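PDB 3U4T: TPR repeat-containing protein from Cytophaga hutchinsonii, which is of unknown function but, as a tetratricopeptide-repeat protein, probably serves as a helical scaffold for binding other proteins or peptides. Local coordinates for residues A[8-13]-A[24-29]; A[17-22]-A[44-49]; A[62-67]-A[78-83]. The protein carries 1 engineered substitution. One frame throughout, in Å; residues are numbered along the deposited sequence.

Contact 1: residues A[8-13]-A[24-29]; sequences RYADFL and EVFNKL
Ala10 of helix 6-14 packs its methyl group against both Val25 and Phe26 of helix 19-31, and this methyl makes most of the close approaches. The two helices run nearly antiparallel, at 153° between the axes of the short segments, with a closest approach of 9.5 Å. Phe26 leaves its backbone with CB directed obliquely to the partner helix. Its CG stands anti to the carbonyl carbon (chi1 -78°), which carries the ring back towards helix 6-14. Along the ring, CD1 comes within 3.9 Å of Ala10 CB, CE1 closes to 3.5 Å of that same methyl carbon, and CZ at the tip lies almost as near. The methyl thus sits over one ring face, a CH-pi contact with Ala10 CB 3.8 Å from the centroid and displaced towards the CE1-CZ side.

Val25, one residue earlier, straddles the same methyl with its two branches: CG2 lies 3.6 Å from Ala10 CB, and CG1 is about as close. CG1 also meets Leu13 CD1, one helical turn on, at a looser 4.1 Å. No hydrogen bond crosses between the segments, so the join is wholly apolar. Beyond it, Phe26 also touches Phe7, Ile39 and Arg42. A small residue admitting a neighbouring aromatic ring between two antiparallel helices is characteristic of the helical hairpin of a tetratricopeptide repeat.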
loop_
_atom_site.group_PDB
_atom_site.type_symbol
_atom_site.label_atom_id
_atom_site.label_comp_id
_atom_site.label_asym_id
_atom_site.label_seq_id
_atom_site.Cartn_x
_atom_site.Cartn_y
_atom_site.Cartn_z
ATOM N N ARG A 8 19.586 -24.663 -13.436
ATOM C CA ARG A 8 20.050 -23.314 -13.673
ATOM C C ARG A 8 19.243 -22.602 -14.749
ATOM O O ARG A 8 19.220 -21.363 -14.795
ATOM C CB ARG A 8 21.548 -23.312 -13.986
ATOM C CG ARG A 8 22.362 -23.556 -12.730
ATOM C CD ARG A 8 23.870 -23.677 -12.913
ATOM N NE ARG A 8 24.460 -23.859 -11.589
ATOM C CZ ARG A 8 25.756 -23.989 -11.315
ATOM N NH1 ARG A 8 26.666 -23.960 -12.278
ATOM N NH2 ARG A 8 26.137 -24.151 -10.052
ATOM N N TYR A 9 18.559 -23.377 -15.593
ATOM C CA TYR A 9 17.723 -22.810 -16.644
ATOM C C TYR A 9 16.451 -22.289 -15.992
ATOM O O TYR A 9 16.056 -21.139 -16.182
ATOM C CB TYR A 9 17.348 -23.872 -17.679
ATOM C CG TYR A 9 16.367 -23.361 -18.702
ATOM C CD1 TYR A 9 15.161 -24.027 -18.923
ATOM C CD2 TYR A 9 16.638 -22.203 -19.439
ATOM C CE1 TYR A 9 14.245 -23.560 -19.848
ATOM C CE2 TYR A 9 15.729 -21.727 -20.374
ATOM C CZ TYR A 9 14.530 -22.414 -20.568
ATOM O OH TYR A 9 13.600 -21.957 -21.469
ATOM N N ALA A 10 15.812 -23.162 -15.222
ATOM C CA ALA A 10 14.588 -22.819 -14.517
ATOM C C ALA A 10 14.821 -21.556 -13.689
ATOM O O ALA A 10 13.969 -20.668 -13.652
ATOM C CB ALA A 10 14.188 -23.966 -13.606
ATOM N N ASP A 11 15.969 -21.489 -13.014
ATOM C CA ASP A 11 16.299 -20.338 -12.176
ATOM C C ASP A 11 16.464 -19.132 -13.080
ATOM O O ASP A 11 16.261 -17.990 -12.662
ATOM C CB ASP A 11 17.590 -20.616 -11.382
ATOM C CG ASP A 11 18.104 -19.397 -10.607
ATOM O OD1 ASP A 11 17.336 -18.774 -9.841
ATOM O OD2 ASP A 11 19.300 -19.078 -10.760
ATOM N N PHE A 12 16.826 -19.400 -14.330
ATOM C CA PHE A 12 17.013 -18.344 -15.311
ATOM C C PHE A 12 15.670 -17.710 -15.636
ATOM O O PHE A 12 15.518 -16.491 -15.587
ATOM C CB PHE A 12 17.636 -18.914 -16.586
ATOM C CG PHE A 12 17.606 -17.967 -17.747
ATOM C CD1 PHE A 12 18.160 -16.693 -17.636
ATOM C CD2 PHE A 12 17.031 -18.352 -18.957
ATOM C CE1 PHE A 12 18.143 -15.814 -18.717
ATOM C CE2 PHE A 12 17.010 -17.480 -20.041
ATOM C CZ PHE A 12 17.567 -16.212 -19.920
ATOM N N LEU A 13 14.702 -18.558 -15.963
ATOM C CA LEU A 13 13.366 -18.105 -16.304
ATOM C C LEU A 13 12.767 -17.401 -15.099
ATOM O O LEU A 13 12.219 -16.303 -15.206
ATOM C CB LEU A 13 12.477 -19.296 -16.680
ATOM C CG LEU A 13 13.163 -20.588 -17.122
ATOM C CD1 LEU A 13 12.156 -21.493 -17.826
ATOM C CD2 LEU A 13 14.283 -20.243 -18.083
ATOM N N GLU A 24 7.095 -25.623 -15.561
ATOM C CA GLU A 24 7.173 -26.797 -16.422
ATOM C C GLU A 24 8.461 -27.592 -16.168
ATOM O O GLU A 24 8.421 -28.813 -15.992
ATOM C CB GLU A 24 7.101 -26.367 -17.892
ATOM C CG GLU A 24 5.899 -25.497 -18.227
ATOM C CD GLU A 24 4.571 -26.172 -17.924
ATOM O OE1 GLU A 24 4.242 -27.178 -18.590
ATOM O OE2 GLU A 24 3.857 -25.694 -17.016
ATOM N N VAL A 25 9.598 -26.897 -16.140
ATOM C CA VAL A 25 10.889 -27.548 -15.912
ATOM C C VAL A 25 11.050 -28.066 -14.482
ATOM O O VAL A 25 11.612 -29.147 -14.266
ATOM C CB VAL A 25 12.081 -26.592 -16.297
ATOM C CG1 VAL A 25 11.701 -25.156 -16.055
ATOM C CG2 VAL A 25 13.336 -26.946 -15.507
ATOM N N PHE A 26 10.559 -27.306 -13.508
ATOM C CA PHE A 26 10.654 -27.742 -12.125
ATOM C C PHE A 26 9.867 -29.039 -11.960
ATOM O O PHE A 26 10.300 -29.939 -11.244
ATOM C CB PHE A 26 10.100 -26.671 -11.166
ATOM C CG PHE A 26 11.043 -25.507 -10.918
ATOM C CD1 PHE A 26 12.378 -25.727 -10.599
ATOM C CD2 PHE A 26 10.575 -24.194 -10.960
ATOM C CE1 PHE A 26 13.226 -24.664 -10.325
ATOM C CE2 PHE A 26 11.416 -23.125 -10.687
ATOM C CZ PHE A 26 12.741 -23.360 -10.370
ATOM N N ASN A 27 8.719 -29.126 -12.635
ATOM C CA ASN A 27 7.842 -30.299 -12.568
ATOM C C ASN A 27 8.477 -31.579 -13.119
ATOM O O ASN A 27 8.190 -32.682 -12.644
ATOM C CB ASN A 27 6.531 -30.013 -13.310
ATOM C CG ASN A 27 5.462 -29.402 -12.411
ATOM O OD1 ASN A 27 4.793 -30.105 -11.650
ATOM N ND2 ASN A 27 5.299 -28.088 -12.496
ATOM N N LYS A 28 9.328 -31.438 -14.129
ATOM C CA LYS A 28 9.991 -32.604 -14.694
ATOM C C LYS A 28 11.154 -32.914 -13.764
ATOM O O LYS A 28 11.426 -34.075 -13.442
ATOM C CB LYS A 28 10.501 -32.309 -16.105
ATOM C CG LYS A 28 11.178 -33.504 -16.761
ATOM C CD LYS A 28 11.282 -33.337 -18.267
ATOM C CE LYS A 28 11.803 -34.608 -18.922
ATOM N NZ LYS A 28 11.152 -34.851 -20.238
ATOM N N LEU A 29 11.817 -31.849 -13.324
ATOM C CA LEU A 29 12.944 -31.944 -12.410
ATOM C C LEU A 29 12.559 -32.779 -11.185
ATOM O O LEU A 29 13.358 -33.583 -10.699
ATOM C CB LEU A 29 13.367 -30.538 -11.982
ATOM C CG LEU A 29 14.813 -30.121 -12.251
ATOM C CD1 LEU A 29 15.237 -30.513 -13.657
ATOM C CD2 LEU A 29 14.938 -28.626 -12.051
#

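Contact 2: residues A[17-22]-A[44-49]; sequences NNYAEA and AVCYYE
Within the N-terminal tetratricopeptide region, the start of helix 19-31 packs on the last turns of helix 40-49. The CG of Tyr19 is anti to the carbonyl carbon (chi1 -49°), which sets the ring with its edge to Cys46 and one face to Glu49. Cys46 SG approaches in the ring plane, 3.5 Å from Tyr19 CD1, a sulfur-aromatic contact at the edge; Cys46 CA is as close, 3.4 Å from the same CD1. Over one face comes the aliphatic part of Glu49: its CB stands 3.8 Å from the Tyr19 ring centroid, only 15° off the normal, and its CG is 3.7 Å from Tyr19 CZ. On the opposite face sits the carbonyl oxygen of Asn17, the residue that closes helix 6-14 in a Schellman motif. Deeper in, Ala22 CB meets Cys46 SG at 3.9 Å, and Phe14 and Ile23 also pack on Cys46. Replacing Tyr19 by an alanine would probably open a gap beside the Cys46 sulfur and leave the Glu49 methylenes without the ring they cover. With no hydrogen bond crossing between the segments, cohesion here rests on dispersion and weak CH-pi and sulfur-aromatic attraction, the glutamate contributing its methylenes rather than its charge.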
loop_
_atom_site.group_PDB
_atom_site.type_symbol
_atom_site.label_atom_id
_atom_site.label_comp_id
_atom_site.label_asym_id
_atom_site.label_seq_id
_atom_site.Cartn_x
_atom_site.Cartn_y
_atom_site.Cartn_z
ATOM N N ASN A 17 11.069 -14.103 -14.297
ATOM C CA ASN A 17 9.616 -14.194 -14.136
ATOM C C ASN A 17 8.696 -15.142 -14.948
ATOM O O ASN A 17 7.470 -15.031 -14.829
ATOM C CB ASN A 17 9.075 -12.786 -14.231
ATOM C CG ASN A 17 9.838 -11.788 -13.299
ATOM O OD1 ASN A 17 10.362 -12.188 -12.257
ATOM N ND2 ASN A 17 9.899 -10.507 -13.682
ATOM N N ASN A 18 9.261 -16.086 -15.691
ATOM C CA ASN A 18 8.473 -17.029 -16.468
ATOM C C ASN A 18 7.896 -18.167 -15.647
ATOM O O ASN A 18 8.127 -19.356 -15.917
ATOM C CB ASN A 18 9.325 -17.569 -17.610
ATOM C CG ASN A 18 9.844 -16.451 -18.512
ATOM O OD1 ASN A 18 11.057 -16.279 -18.692
ATOM N ND2 ASN A 18 8.925 -15.685 -19.082
ATOM N N TYR A 19 7.118 -17.764 -14.660
ATOM C CA TYR A 19 6.500 -18.685 -13.736
ATOM C C TYR A 19 5.949 -19.958 -14.351
ATOM O O TYR A 19 6.391 -21.044 -13.994
ATOM C CB TYR A 19 5.420 -17.946 -12.957
ATOM C CG TYR A 19 5.934 -16.648 -12.387
ATOM C CD1 TYR A 19 7.020 -16.637 -11.493
ATOM C CD2 TYR A 19 5.371 -15.425 -12.767
ATOM C CE1 TYR A 19 7.531 -15.446 -10.996
ATOM C CE2 TYR A 19 5.874 -14.222 -12.273
ATOM C CZ TYR A 19 6.953 -14.246 -11.388
ATOM O OH TYR A 19 7.447 -13.069 -10.884
ATOM N N ALA A 20 5.009 -19.836 -15.281
ATOM C CA ALA A 20 4.422 -21.024 -15.889
ATOM C C ALA A 20 5.459 -21.875 -16.602
ATOM O O ALA A 20 5.313 -23.101 -16.692
ATOM C CB ALA A 20 3.309 -20.632 -16.851
ATOM N N GLU A 21 6.497 -21.214 -17.112
ATOM C CA GLU A 21 7.575 -21.902 -17.810
ATOM C C GLU A 21 8.529 -22.516 -16.814
ATOM O O GLU A 21 8.924 -23.665 -16.946
ATOM C CB GLU A 21 8.373 -20.945 -18.685
ATOM C CG GLU A 21 7.715 -20.568 -19.984
ATOM C CD GLU A 21 6.625 -19.552 -19.794
ATOM O OE1 GLU A 21 6.876 -18.548 -19.094
ATOM O OE2 GLU A 21 5.526 -19.753 -20.349
ATOM N N ALA A 22 8.912 -21.730 -15.818
ATOM C CA ALA A 22 9.819 -22.216 -14.794
ATOM C C ALA A 22 9.139 -23.414 -14.141
ATOM O O ALA A 22 9.788 -24.379 -13.752
ATOM C CB ALA A 22 10.080 -21.123 -13.765
ATOM N N ALA A 44 7.113 -22.534 -5.617
ATOM C CA ALA A 44 6.094 -22.012 -4.717
ATOM C C ALA A 44 5.796 -20.559 -5.087
ATOM O O ALA A 44 4.636 -20.177 -5.234
ATOM C CB ALA A 44 6.568 -22.105 -3.281
ATOM N N VAL A 45 6.844 -19.754 -5.240
ATOM C CA VAL A 45 6.680 -18.351 -5.616
ATOM C C VAL A 45 6.026 -18.246 -6.996
ATOM O O VAL A 45 5.129 -17.430 -7.198
ATOM C CB VAL A 45 8.025 -17.613 -5.663
ATOM C CG1 VAL A 45 7.830 -16.233 -6.272
ATOM C CG2 VAL A 45 8.597 -17.491 -4.266
ATOM N N CYS A 46 6.474 -19.057 -7.949
ATOM C CA CYS A 46 5.871 -19.009 -9.273
ATOM C C CYS A 46 4.350 -19.187 -9.108
ATOM O O CYS A 46 3.565 -18.310 -9.494
ATOM C CB CYS A 46 6.469 -20.100 -10.179
ATOM S SG CYS A 46 8.235 -19.812 -10.638
ATOM N N TYR A 47 3.937 -20.298 -8.504
ATOM C CA TYR A 47 2.514 -20.553 -8.290
ATOM C C TYR A 47 1.825 -19.382 -7.577
ATOM O O TYR A 47 0.701 -19.001 -7.920
ATOM C CB TYR A 47 2.317 -21.845 -7.487
ATOM C CG TYR A 47 2.422 -23.120 -8.306
ATOM C CD1 TYR A 47 1.626 -23.308 -9.436
ATOM C CD2 TYR A 47 3.293 -24.153 -7.934
ATOM C CE1 TYR A 47 1.687 -24.483 -10.174
ATOM C CE2 TYR A 47 3.361 -25.339 -8.667
ATOM C CZ TYR A 47 2.553 -25.494 -9.786
ATOM O OH TYR A 47 2.607 -26.660 -10.516
ATOM N N TYR A 48 2.499 -18.812 -6.583
ATOM C CA TYR A 48 1.949 -17.682 -5.833
ATOM C C TYR A 48 1.681 -16.462 -6.725
ATOM O O TYR A 48 0.665 -15.781 -6.565
ATOM C CB TYR A 48 2.911 -17.284 -4.713
ATOM C CG TYR A 48 2.555 -15.982 -4.045
ATOM C CD1 TYR A 48 1.591 -15.931 -3.037
ATOM C CD2 TYR A 48 3.160 -14.792 -4.443
ATOM C CE1 TYR A 48 1.242 -14.728 -2.440
ATOM C CE2 TYR A 48 2.816 -13.577 -3.858
ATOM C CZ TYR A 48 1.857 -13.551 -2.859
ATOM O OH TYR A 48 1.506 -12.347 -2.290
ATOM N N GLU A 49 2.596 -16.176 -7.652
ATOM C CA GLU A 49 2.427 -15.030 -8.550
ATOM C C GLU A 49 1.324 -15.319 -9.575
ATOM O O GLU A 49 0.708 -14.400 -10.105
ATOM C CB GLU A 49 3.746 -14.700 -9.260
ATOM C CG GLU A 49 4.903 -14.287 -8.336
ATOM C CD GLU A 49 4.690 -12.948 -7.651
ATOM O OE1 GLU A 49 3.811 -12.182 -8.096
ATOM O OE2 GLU A 49 5.413 -12.652 -6.676
#

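Contact 3: residues A[62-67]-A[78-83]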
loop_
_atom_site.group_PDB
_atom_site.type_symbol
_atom_site.label_atom_id
_atom_site.label_comp_id
_atom_site.label_asym_id
_atom_site.label_seq_id
_atom_site.Cartn_x
_atom_site.Cartn_y
_atom_site.Cartn_z
ATOM N N THR A 62 6.763 -28.227 1.148
ATOM C CA THR A 62 7.631 -29.310 0.737
ATOM C C THR A 62 9.029 -28.722 0.904
ATOM O O THR A 62 9.942 -29.367 1.420
ATOM C CB THR A 62 7.384 -29.685 -0.734
ATOM O OG1 THR A 62 6.119 -30.348 -0.848
ATOM C CG2 THR A 62 8.488 -30.601 -1.249
ATOM N N TYR A 63 9.195 -27.480 0.469
ATOM C CA TYR A 63 10.475 -26.811 0.621
ATOM C C TYR A 63 10.982 -26.888 2.075
ATOM O O TYR A 63 12.088 -27.368 2.319
ATOM C CB TYR A 63 10.339 -25.350 0.215
ATOM C CG TYR A 63 11.568 -24.525 0.501
ATOM C CD1 TYR A 63 12.737 -24.716 -0.227
ATOM C CD2 TYR A 63 11.550 -23.534 1.477
ATOM C CE1 TYR A 63 13.861 -23.933 0.003
ATOM C CE2 TYR A 63 12.671 -22.746 1.717
ATOM C CZ TYR A 63 13.820 -22.953 0.973
ATOM O OH TYR A 63 14.932 -22.189 1.194
ATOM N N PHE A 64 10.173 -26.420 3.031
ATOM C CA PHE A 64 10.577 -26.419 4.443
ATOM C C PHE A 64 10.741 -27.784 5.114
ATOM O O PHE A 64 11.305 -27.882 6.204
ATOM C CB PHE A 64 9.625 -25.553 5.276
ATOM C CG PHE A 64 9.911 -24.092 5.181
ATOM C CD1 PHE A 64 11.149 -23.597 5.560
ATOM C CD2 PHE A 64 8.969 -23.214 4.655
ATOM C CE1 PHE A 64 11.453 -22.227 5.422
ATOM C CE2 PHE A 64 9.257 -21.846 4.512
ATOM C CZ PHE A 64 10.504 -21.355 4.892
ATOM N N SER A 65 10.258 -28.838 4.470
ATOM C CA SER A 65 10.400 -30.173 5.023
ATOM C C SER A 65 11.660 -30.792 4.431
ATOM O O SER A 65 12.014 -31.925 4.750
ATOM C CB SER A 65 9.188 -31.013 4.636
ATOM O OG SER A 65 9.216 -31.268 3.242
ATOM N N LYS A 66 12.328 -30.040 3.559
ATOM C CA LYS A 66 13.548 -30.498 2.889
ATOM C C LYS A 66 14.756 -29.581 3.041
ATOM O O LYS A 66 15.891 -30.047 3.014
ATOM C CB LYS A 66 13.287 -30.689 1.391
ATOM C CG LYS A 66 12.600 -31.988 1.017
ATOM C CD LYS A 66 12.202 -31.977 -0.444
ATOM C CE LYS A 66 12.198 -33.378 -1.029
ATOM N NZ LYS A 66 11.373 -34.338 -0.245
ATOM N N VAL A 67 14.521 -28.279 3.181
ATOM C CA VAL A 67 15.627 -27.337 3.303
ATOM C C VAL A 67 16.354 -27.445 4.623
ATOM O O VAL A 67 15.781 -27.806 5.647
ATOM C CB VAL A 67 15.168 -25.872 3.159
ATOM C CG1 VAL A 67 14.368 -25.448 4.384
ATOM C CG2 VAL A 67 16.395 -24.958 2.984
ATOM N N GLU A 78 9.086 -15.058 4.272
ATOM C CA GLU A 78 8.215 -14.003 3.756
ATOM C C GLU A 78 7.133 -14.583 2.851
ATOM O O GLU A 78 5.947 -14.332 3.059
ATOM C CB GLU A 78 9.040 -12.971 2.990
ATOM C CG GLU A 78 8.236 -12.073 2.085
ATOM C CD GLU A 78 9.111 -11.077 1.356
ATOM O OE1 GLU A 78 10.251 -11.434 0.981
ATOM O OE2 GLU A 78 8.653 -9.940 1.146
ATOM N N TYR A 79 7.540 -15.368 1.856
ATOM C CA TYR A 79 6.580 -15.973 0.946
ATOM C C TYR A 79 5.710 -17.029 1.615
ATOM O O TYR A 79 4.598 -17.293 1.168
ATOM C CB TYR A 79 7.289 -16.555 -0.276
ATOM C CG TYR A 79 7.597 -15.485 -1.297
ATOM C CD1 TYR A 79 8.809 -14.800 -1.278
ATOM C CD2 TYR A 79 6.617 -15.063 -2.192
ATOM C CE1 TYR A 79 9.028 -13.718 -2.114
ATOM C CE2 TYR A 79 6.825 -13.986 -3.029
ATOM C CZ TYR A 79 8.024 -13.315 -2.984
ATOM O OH TYR A 79 8.191 -12.220 -3.787
ATOM N N TYR A 80 6.204 -17.623 2.693
ATOM C CA TYR A 80 5.406 -18.618 3.390
ATOM C C TYR A 80 4.213 -17.855 3.939
ATOM O O TYR A 80 3.068 -18.280 3.780
ATOM C CB TYR A 80 6.194 -19.258 4.533
ATOM C CG TYR A 80 5.508 -20.466 5.136
ATOM C CD1 TYR A 80 4.422 -21.067 4.498
ATOM C CD2 TYR A 80 5.967 -21.032 6.324
ATOM C CE1 TYR A 80 3.808 -22.210 5.032
ATOM C CE2 TYR A 80 5.364 -22.167 6.864
ATOM C CZ TYR A 80 4.286 -22.747 6.213
ATOM O OH TYR A 80 3.664 -23.842 6.753
ATOM N N GLY A 81 4.499 -16.712 4.567
ATOM C CA GLY A 81 3.454 -15.869 5.122
ATOM C C GLY A 81 2.535 -15.292 4.057
ATOM O O GLY A 81 1.307 -15.265 4.233
ATOM N N LYS A 82 3.102 -14.814 2.951
ATOM C CA LYS A 82 2.257 -14.272 1.897
ATOM C C LYS A 82 1.314 -15.370 1.416
ATOM O O LYS A 82 0.142 -15.117 1.145
ATOM C CB LYS A 82 3.081 -13.780 0.709
ATOM C CG LYS A 82 3.856 -12.502 0.934
ATOM C CD LYS A 82 4.487 -12.052 -0.379
ATOM C CE LYS A 82 5.453 -10.899 -0.184
ATOM N NZ LYS A 82 4.823 -9.747 0.503
ATOM N N ILE A 83 1.831 -16.593 1.312
ATOM C CA ILE A 83 1.012 -17.718 0.866
ATOM C C ILE A 83 -0.050 -18.090 1.882
ATOM O O ILE A 83 -1.166 -18.431 1.506
ATOM C CB ILE A 83 1.880 -18.951 0.542
ATOM C CG1 ILE A 83 2.767 -18.640 -0.657
ATOM C CG2 ILE A 83 1.007 -20.136 0.206
ATOM C CD1 ILE A 83 3.843 -19.668 -0.892
#
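Phe64 and Tyr80 are the two residues that meet, ring against ring, where helix 53-64 faces helix 74-86. The closest atoms are Phe64 CE2 and Tyr80 CD2, 3.8 Å apart. CE2 of Phe64 also lies about 4.0 Å from Tyr80 CB, so the phenylalanine reaches the root of the tyrosine as well as one side of its ring. The planes are inclined at 37° with centroids 5.5 Å apart, an oblique pairing in which neither ring lies flat on the other. Tyr80 extends towards helix 53-64 because its CG is anti to the backbone N (chi1 -170°). The backbones themselves stay well apart, with the CA atoms of Phe64 and Tyr80 at 9.4 Å.

In the next shell, other residues meet each ring. Tyr63 CD2 lies over the centre of one face of the Phe64 ring, 3.9 Å above it, and the ring of Phe77 meets Phe64 as well. The hydroxyl of Tyr80 is hydrogen-bonded to the carboxylate of Glu61, tying the far end of that ring to helix 53-64. Next to Phe64, Ser65 OG donates to Thr62 O at 2.7 Å, and Ser65 N reaches that same oxygen from the same face of the carbonyl plane.

Further out, Tyr80 rests on Ile60 and on Gln96 of helix 90-103, while Ile83 packs on Ala56 and Ile60. The pair is a surface contact between helices 53-64 and 74-86, inter-helix aromatic packing in the helical array of a tetratricopeptide-repeat protein, with helix 90-103 alongside.

Overall arrangement
Contacts 1 and 2 share helix 19-31 and touch directly, Leu13 packing on the backbone at Glu21 and Ala22; their centres are 10 Å apart. Contact 1 is buried and purely aliphatic and aromatic, whereas contact 2 is partly buried, running from a cysteine sulfur inside to the methylenes of an exposed glutamate. Contact 3 is a surface meeting of two rings, with the smallest buried area of the three. It has no touch with contact 1, about 10 Å away between nearest atoms, but reaches contact 2 where Val45 and Tyr48 pack on Tyr79, Lys82 and Ile83. They join helices 6-14 with 19-31, 19-31 with 40-49, and 53-64 with 74-86, none with a hydrogen bond between the paired segments.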